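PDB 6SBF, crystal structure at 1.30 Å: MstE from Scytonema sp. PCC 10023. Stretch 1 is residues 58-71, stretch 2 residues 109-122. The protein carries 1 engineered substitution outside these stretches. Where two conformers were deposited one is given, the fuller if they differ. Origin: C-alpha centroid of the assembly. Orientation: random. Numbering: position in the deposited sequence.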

ATOM      1  N   ASP A  58      10.363  -1.417   9.465  1.00 12.15           N
ATOM      2  CA  ASP A  58      10.058  -0.206  10.270  1.00 11.42           C
ATOM      3  C   ASP A  58       9.983   1.051   9.390  1.00 11.38           C
ATOM      4  O   ASP A  58       8.895   1.633   9.349  1.00 12.60           O
ATOM      5  CB  ASP A  58      10.996  -0.069  11.483  1.00 12.04           C
ATOM      6  CG  ASP A  58      12.490  -0.074  11.299  1.00 12.62           C
ATOM      7  OD1 ASP A  58      13.010   0.201  10.216  1.00 12.61           O
ATOM      8  OD2 ASP A  58      13.205  -0.329  12.323  1.00 16.43           O
ATOM      9  N   GLU A  59      11.034   1.410   8.659  1.00 11.63           N
ATOM     10  CA  GLU A  59      10.979   2.651   7.843  1.00 11.81           C
ATOM     11  C   GLU A  59       9.793   2.563   6.899  1.00 12.38           C
ATOM     12  O   GLU A  59       9.013   3.492   6.778  1.00 12.23           O
ATOM     13  CB  GLU A  59      12.260   2.851   7.046  1.00 11.92           C
ATOM     14  CG  GLU A  59      13.493   3.059   7.890  1.00 12.82           C
ATOM     15  CD  GLU A  59      14.806   3.078   7.152  1.00 13.19           C
ATOM     16  OE1 GLU A  59      14.858   3.497   5.978  1.00 14.20           O
ATOM     17  OE2 GLU A  59      15.846   2.663   7.783  1.00 14.18           O
ATOM     18  N   TRP A  60       9.683   1.446   6.142  1.00 12.27           N
ATOM     19  CA  TRP A  60       8.605   1.290   5.162  1.00 11.91           C
ATOM     20  C   TRP A  60       7.240   1.306   5.855  1.00 10.72           C
ATOM     21  O   TRP A  60       6.303   2.007   5.431  1.00 12.10           O
ATOM     22  CB  TRP A  60       8.849  -0.001   4.395  1.00 12.81           C
ATOM     23  CG  TRP A  60       7.654  -0.457   3.622  1.00 12.90           C
ATOM     24  CD1 TRP A  60       6.885   0.249   2.761  1.00 14.92           C
ATOM     25  CD2 TRP A  60       7.107  -1.771   3.619  1.00 14.02           C
ATOM     26  NE1 TRP A  60       5.923  -0.542   2.203  1.00 14.92           N
ATOM     27  CE2 TRP A  60       6.025  -1.787   2.738  1.00 14.17           C
ATOM     28  CE3 TRP A  60       7.471  -2.929   4.298  1.00 15.43           C
ATOM     29  CZ2 TRP A  60       5.311  -2.952   2.452  1.00 17.42           C
ATOM     30  CZ3 TRP A  60       6.761  -4.069   4.002  1.00 18.29           C
ATOM     31  CH2 TRP A  60       5.681  -4.082   3.130  1.00 18.15           C
ATOM     32  N   VAL A  61       7.068   0.512   6.890  1.00 10.86           N
ATOM     33  CA  VAL A  61       5.784   0.358   7.582  1.00 11.70           C
ATOM     34  C   VAL A  61       5.385   1.713   8.160  1.00 10.98           C
ATOM     35  O   VAL A  61       4.199   2.108   8.044  1.00 11.70           O
ATOM     36  CB  VAL A  61       5.854  -0.723   8.657  1.00 11.68           C
ATOM     37  CG1 VAL A  61       4.586  -0.761   9.461  1.00 12.25           C
ATOM     38  CG2 VAL A  61       6.095  -2.065   8.007  1.00 12.60           C
ATOM     39  N   THR A  62       6.320   2.456   8.717  1.00 10.82           N
ATOM     40  CA  THR A  62       6.028   3.788   9.325  1.00 11.64           C
ATOM     41  C   THR A  62       5.653   4.798   8.240  1.00 10.92           C
ATOM     42  O   THR A  62       4.709   5.567   8.460  1.00 11.60           O
ATOM     43  CB  THR A  62       7.224   4.177  10.186  1.00 11.28           C
ATOM     44  OG1 THR A  62       7.266   3.329  11.331  1.00 12.24           O
ATOM     45  CG2 THR A  62       7.151   5.606  10.669  1.00 11.21           C
ATOM     46  N   ALA A  63       6.358   4.799   7.137  1.00 10.78           N
ATOM     47  CA  ALA A  63       6.035   5.719   6.015  1.00 11.64           C
ATOM     48  C   ALA A  63       4.609   5.419   5.537  1.00 11.94           C
ATOM     49  O   ALA A  63       3.811   6.346   5.244  1.00 11.46           O
ATOM     50  CB  ALA A  63       7.066   5.599   4.915  1.00 12.21           C
ATOM     51  N   TYR A  64       4.291   4.118   5.352  1.00 10.94           N
ATOM     52  CA  TYR A  64       2.973   3.697   4.860  1.00 10.69           C
ATOM     53  C   TYR A  64       1.881   4.088   5.857  1.00 10.75           C
ATOM     54  O   TYR A  64       0.864   4.675   5.495  1.00 11.22           O
ATOM     55  CB  TYR A  64       2.999   2.217   4.544  1.00 11.41           C
ATOM     56  CG  TYR A  64       1.685   1.656   4.062  1.00 10.79           C
ATOM     57  CD1 TYR A  64       0.734   1.139   4.906  1.00 10.49           C
ATOM     58  CD2 TYR A  64       1.418   1.638   2.704  1.00 11.64           C
ATOM     59  CE1 TYR A  64      -0.433   0.536   4.457  1.00 10.98           C
ATOM     60  CE2 TYR A  64       0.241   1.051   2.246  1.00 11.93           C
ATOM     61  CZ  TYR A  64      -0.678   0.481   3.097  1.00 11.17           C
ATOM     62  OH  TYR A  64      -1.833  -0.113   2.642  1.00 12.89           O
ATOM     63  N   VAL A  65       2.049   3.682   7.099  1.00 10.99           N
ATOM     64  CA  VAL A  65       1.019   3.935   8.135  1.00 11.12           C
ATOM     65  C   VAL A  65       0.842   5.457   8.294  1.00 11.43           C
ATOM     66  O   VAL A  65      -0.303   5.887   8.429  1.00 11.77           O
ATOM     67  CB  VAL A  65       1.355   3.225   9.441  1.00 12.03           C
ATOM     68  CG1 VAL A  65       0.412   3.642  10.545  1.00 12.53           C
ATOM     69  CG2 VAL A  65       1.314   1.719   9.273  1.00 12.68           C
ATOM     70  N   GLY A  66       1.938   6.181   8.342  1.00 11.00           N
ATOM     71  CA  GLY A  66       1.809   7.641   8.482  1.00 11.73           C
ATOM     72  C   GLY A  66       1.037   8.215   7.324  1.00 11.41           C
ATOM     73  O   GLY A  66       0.142   9.058   7.543  1.00 12.11           O
ATOM     74  N   THR A  67       1.307   7.765   6.097  1.00 11.12           N
ATOM     75  CA  THR A  67       0.559   8.265   4.930  1.00 10.36           C
ATOM     76  C   THR A  67      -0.920   7.890   5.095  1.00 11.34           C
ATOM     77  O   THR A  67      -1.824   8.718   4.793  1.00 12.10           O
ATOM     78  CB  THR A  67       1.186   7.721   3.637  1.00 11.61           C
ATOM     79  OG1 THR A  67       2.529   8.176   3.499  1.00 12.22           O
ATOM     80  CG2 THR A  67       0.386   8.159   2.414  1.00 12.65           C
ATOM     81  N   MET A  68      -1.207   6.655   5.508  1.00 11.28           N
ATOM     82  CA  MET A  68      -2.617   6.228   5.680  1.00 11.19           C
ATOM     83  C   MET A  68      -3.328   7.158   6.650  1.00 10.90           C
ATOM     84  O   MET A  68      -4.498   7.486   6.467  1.00 12.59           O
ATOM     85  CB  MET A  68      -2.703   4.784   6.157  1.00 11.53           C
ATOM     86  CG  MET A  68      -2.294   3.722   5.187  1.00 12.19           C
ATOM     87  SD  MET A  68      -3.333   3.646   3.727  1.00 13.74           S
ATOM     88  CE  MET A  68      -2.184   4.106   2.458  1.00 18.72           C
ATOM     89  N   LEU A  69      -2.651   7.531   7.734  1.00 11.60           N
ATOM     90  CA  LEU A  69      -3.298   8.342   8.808  1.00 11.38           C
ATOM     91  C   LEU A  69      -3.322   9.831   8.478  1.00 11.30           C
ATOM     92  O   LEU A  69      -3.950  10.589   9.242  1.00 13.37           O
ATOM     93  CB  LEU A  69      -2.563   8.075  10.126  1.00 12.27           C
ATOM     94  CG  LEU A  69      -2.745   6.674  10.703  1.00 13.20           C
ATOM     95  CD1 LEU A  69      -1.931   6.524  11.965  1.00 16.07           C
ATOM     96  CD2 LEU A  69      -4.171   6.397  11.050  1.00 20.36           C
ATOM     97  N   ALA A  70      -2.691  10.255   7.401  1.00 11.94           N
ATOM     98  CA  ALA A  70      -2.653  11.682   7.034  1.00 12.49           C
ATOM     99  C   ALA A  70      -4.038  12.214   6.675  1.00 13.89           C
ATOM    100  O   ALA A  70      -4.206  13.429   6.658  1.00 17.94           O
ATOM    101  CB  ALA A  70      -1.682  11.902   5.891  1.00 14.42           C
ATOM    102  N   THR A  71      -5.028  11.356   6.405  0.50 14.91           N
ATOM    103  CA  THR A  71      -6.427  11.768   6.111  0.50 18.67           C
ATOM    104  C   THR A  71      -7.157  12.198   7.396  0.50 17.45           C
ATOM    105  O   THR A  71      -8.219  12.839   7.320  0.50 19.26           O
ATOM    106  CB  THR A  71      -7.220  10.666   5.403  0.50 23.54           C
ATOM    107  OG1 THR A  71      -6.513  10.148   4.274  0.50 31.73           O
ATOM    108  CG2 THR A  71      -8.520  11.225   4.890  0.50 26.70           C
ATOM    109  N   ALA A 109      12.795   1.997  -3.880  1.00 12.41           N
ATOM    110  CA  ALA A 109      11.924   3.038  -4.439  1.00 13.04           C
ATOM    111  C   ALA A 109      10.578   3.051  -3.741  1.00 12.46           C
ATOM    112  O   ALA A 109       9.963   4.123  -3.677  1.00 13.59           O
ATOM    113  CB  ALA A 109      11.733   2.861  -5.921  1.00 13.67           C
ATOM    114  N   ASP A 110      10.054   1.911  -3.343  1.00 12.55           N
ATOM    115  CA  ASP A 110       8.688   1.885  -2.772  1.00 12.87           C
ATOM    116  C   ASP A 110       8.703   2.582  -1.427  1.00 12.08           C
ATOM    117  O   ASP A 110       7.873   3.464  -1.161  1.00 12.59           O
ATOM    118  CB  ASP A 110       8.152   0.465  -2.689  1.00 13.93           C
ATOM    119  CG  ASP A 110       6.669   0.448  -2.340  1.00 15.41           C
ATOM    120  OD1 ASP A 110       5.905   1.151  -3.002  1.00 16.63           O
ATOM    121  OD2 ASP A 110       6.294  -0.274  -1.447  1.00 25.47           O
ATOM    122  N   THR A 111       9.566   2.153  -0.549  1.00 11.97           N
ATOM    123  CA  THR A 111       9.679   2.754   0.767  1.00 12.27           C
ATOM    124  C   THR A 111       9.914   4.256   0.590  1.00 11.14           C
ATOM    125  O   THR A 111       9.287   5.060   1.324  1.00 12.32           O
ATOM    126  CB  THR A 111      10.848   2.166   1.572  1.00 13.02           C
ATOM    127  OG1 THR A 111      10.635   0.749   1.686  1.00 14.40           O
ATOM    128  CG2 THR A 111      10.924   2.817   2.921  1.00 13.39           C
ATOM    129  N   THR A 112      10.803   4.596  -0.288  1.00 11.18           N
ATOM    130  CA  THR A 112      11.148   6.053  -0.488  1.00 11.21           C
ATOM    131  C   THR A 112       9.928   6.832  -0.937  1.00 12.18           C
ATOM    132  O   THR A 112       9.687   7.942  -0.444  1.00 12.39           O
ATOM    133  CB  THR A 112      12.374   6.178  -1.411  1.00 12.04           C
ATOM    134  OG1 THR A 112      13.492   5.506  -0.817  1.00 12.63           O
ATOM    135  CG2 THR A 112      12.742   7.590  -1.664  1.00 12.99           C
ATOM    136  N   GLY A 113       9.136   6.291  -1.849  1.00 11.80           N
ATOM    137  CA  GLY A 113       7.909   6.966  -2.263  1.00 11.72           C
ATOM    138  C   GLY A 113       6.936   7.173  -1.145  1.00 11.48           C
ATOM    139  O   GLY A 113       6.414   8.298  -0.982  1.00 12.92           O
ATOM    140  N   TRP A 114       6.691   6.171  -0.317  1.00 11.00           N
ATOM    141  CA  TRP A 114       5.779   6.344   0.823  1.00 11.89           C
ATOM    142  C   TRP A 114       6.329   7.387   1.797  1.00 11.42           C
ATOM    143  O   TRP A 114       5.529   8.154   2.368  1.00 12.03           O
ATOM    144  CB  TRP A 114       5.502   5.024   1.545  1.00 11.79           C
ATOM    145  CG  TRP A 114       4.627   4.118   0.736  1.00 11.98           C
ATOM    146  CD1 TRP A 114       4.998   3.009   0.026  1.00 13.18           C
ATOM    147  CD2 TRP A 114       3.199   4.252   0.528  1.00 11.33           C
ATOM    148  NE1 TRP A 114       3.926   2.474  -0.648  1.00 13.30           N
ATOM    149  CE2 TRP A 114       2.794   3.196  -0.325  1.00 12.50           C
ATOM    150  CE3 TRP A 114       2.225   5.131   1.039  1.00 12.59           C
ATOM    151  CZ2 TRP A 114       1.487   3.067  -0.747  1.00 12.86           C
ATOM    152  CZ3 TRP A 114       0.920   4.977   0.627  1.00 13.37           C
ATOM    153  CH2 TRP A 114       0.551   3.947  -0.266  1.00 13.86           C
ATOM    154  N   ALA A 115       7.605   7.384   2.048  1.00 11.27           N
ATOM    155  CA  ALA A 115       8.225   8.372   2.960  1.00 12.31           C
ATOM    156  C   ALA A 115       8.005   9.771   2.400  1.00 11.91           C
ATOM    157  O   ALA A 115       7.775  10.702   3.193  1.00 12.59           O
ATOM    158  CB  ALA A 115       9.703   8.089   3.151  1.00 12.88           C
ATOM    159  N   LEU A 116       8.080   9.942   1.092  1.00 11.47           N
ATOM    160  CA  LEU A 116       7.804  11.231   0.436  1.00 11.37           C
ATOM    161  C   LEU A 116       6.338  11.616   0.540  1.00 11.40           C
ATOM    162  O   LEU A 116       6.058  12.849   0.645  1.00 13.48           O
ATOM    163  CB  LEU A 116       8.399  11.248  -0.963  1.00 11.98           C
ATOM    164  CG  LEU A 116       9.914  11.247  -1.039  1.00 13.14           C
ATOM    165  CD1 LEU A 116      10.369  10.961  -2.467  1.00 14.44           C
ATOM    166  CD2 LEU A 116      10.473  12.603  -0.579  1.00 17.00           C
ATOM    167  N   GLN A 117       5.403  10.687   0.485  1.00 11.88           N
ATOM    168  CA  GLN A 117       3.985  11.000   0.705  1.00 12.13           C
ATOM    169  C   GLN A 117       3.837  11.524   2.132  1.00 12.09           C
ATOM    170  O   GLN A 117       3.083  12.470   2.394  1.00 13.49           O
ATOM    171  CB  GLN A 117       3.106   9.785   0.427  1.00 12.85           C
ATOM    172  CG  GLN A 117       3.046   9.377  -1.039  1.00 13.78           C
ATOM    173  CD  GLN A 117       1.941   8.372  -1.269  1.00 14.02           C
ATOM    174  OE1 GLN A 117       0.764   8.683  -1.095  1.00 15.81           O
ATOM    175  NE2 GLN A 117       2.303   7.146  -1.676  1.00 17.08           N
ATOM    176  N   LEU A 118       4.479  10.865   3.089  1.00 11.65           N
ATOM    177  CA  LEU A 118       4.410  11.305   4.487  1.00 12.38           C
ATOM    178  C   LEU A 118       5.032  12.708   4.620  1.00 12.00           C
ATOM    179  O   LEU A 118       4.449  13.571   5.310  1.00 12.76           O
ATOM    180  CB  LEU A 118       5.077  10.279   5.399  1.00 12.65           C
ATOM    181  CG  LEU A 118       5.123  10.680   6.877  1.00 13.77           C
ATOM    182  CD1 LEU A 118       3.801  11.049   7.497  1.00 15.85           C
ATOM    183  CD2 LEU A 118       5.759   9.601   7.705  1.00 16.22           C
ATOM    184  N   ALA A 119       6.158  12.925   3.987  1.00 12.00           N
ATOM    185  CA  ALA A 119       6.822  14.250   4.013  1.00 12.61           C
ATOM    186  C   ALA A 119       5.827  15.315   3.551  1.00 12.46           C
ATOM    187  O   ALA A 119       5.738  16.379   4.186  1.00 14.20           O
ATOM    188  CB  ALA A 119       8.066  14.253   3.168  1.00 13.59           C
ATOM    189  N   ALA A 120       5.065  15.063   2.501  1.00 13.76           N
ATOM    190  CA  ALA A 120       4.098  16.056   2.009  1.00 14.17           C
ATOM    191  C   ALA A 120       3.082  16.350   3.108  1.00 13.82           C
ATOM    192  O   ALA A 120       2.684  17.547   3.292  1.00 16.75           O
ATOM    193  CB  ALA A 120       3.469  15.613   0.716  1.00 16.97           C
ATOM    194  N   ALA A 121       2.592  15.355   3.812  1.00 13.64           N
ATOM    195  CA  ALA A 121       1.555  15.566   4.851  1.00 14.48           C
ATOM    196  C   ALA A 121       2.059  16.442   5.990  1.00 13.18           C
ATOM    197  O   ALA A 121       1.248  17.097   6.649  1.00 15.49           O
ATOM    198  CB  ALA A 121       1.081  14.223   5.371  1.00 15.51           C
ATOM    199  N   VAL A 122       3.358  16.441   6.237  1.00 12.60           N
ATOM    200  CA  VAL A 122       3.924  17.232   7.348  1.00 13.20           C
ATOM    201  C   VAL A 122       4.685  18.461   6.812  1.00 13.06           C
ATOM    202  O   VAL A 122       5.433  19.057   7.591  1.00 16.29           O
ATOM    203  CB  VAL A 122       4.763  16.356   8.294  1.00 12.98           C
ATOM    204  CG1 VAL A 122       3.894  15.267   8.918  1.00 15.33           C
ATOM    205  CG2 VAL A 122       6.009  15.802   7.593  1.00 13.98           C
TER
HETATM  206  O   HOH W   1       4.067  -0.773  -0.088  1.00 17.24           O

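The contact between these two stretches of MstE is a close helix-to-helix packing in which small residues bring the backbones together and one large aromatic side chain fills the space beside them, with no direct hydrogen bond from one helix to the other. The helices run in broadly the same direction, their axes at 39° and 7.9 Å apart at closest approach, and the contact buries 610 Å² in total.

Small residues at the crossing are a recurrent solution to close approach, and Ala 63 illustrates it well. Its CA lies 4.6 Å from the CA of Ala 115, and its methyl group points toward the second helix, where CB is 3.4 Å from the backbone N of Ala 115 and 3.8 Å from CB of Trp 114. One turn later, Gly 66 faces Leu 118. A CB ideally placed on this glycine would lie only 3.0 Å from Leu 118 CD1, so the bare backbone leaves room for the leucine. Farther along, the methyls of Ala 70 and Ala 121 meet, CB to CB, at 3.6 Å.

Beside these small residues, Trp 114 acts as a knob, its side chain seated among Ala 63, Tyr 64, Thr 67 and Met 68. Tyr 64 directs its edge at the face of the indole, with Tyr 64 CD2 3.7 Å from Trp 114 CE2 and the ring planes at 66°. Thr 67 meets the indole at its edge, CG2 lying 3.7 Å from Trp 114 CZ3, while Met 68 bends its end inward to place CE 3.7 Å from the same CZ3 atom.

Thr 67 also shows how a polar side chain can pack at an interface without bonding across it. Its OG1 donates a hydrogen bond to Ala 63 O at 2.8 Å, back along its own helix. The same OG1 lies 3.3 Å from Leu 118 N, but the angle is poor, and that amide instead donates to Trp 114 O, 3.0 Å away, within its own helix.

Near the start of the contact, water supplies the polar link that direct bonding does not. Trp 60 NE1 and Asp 110 OD2 are 3.7 Å apart; water 1 accepts a hydrogen bond from Trp 60 NE1 at 3.0 Å and donates one to Asp 110 OD2 at 2.7 Å, joining the helices. Asp 110 OD1 also accepts a weak hydrogen bond from Trp 114 NE1 at 3.3 Å, tying the bridge's acid to the central knob.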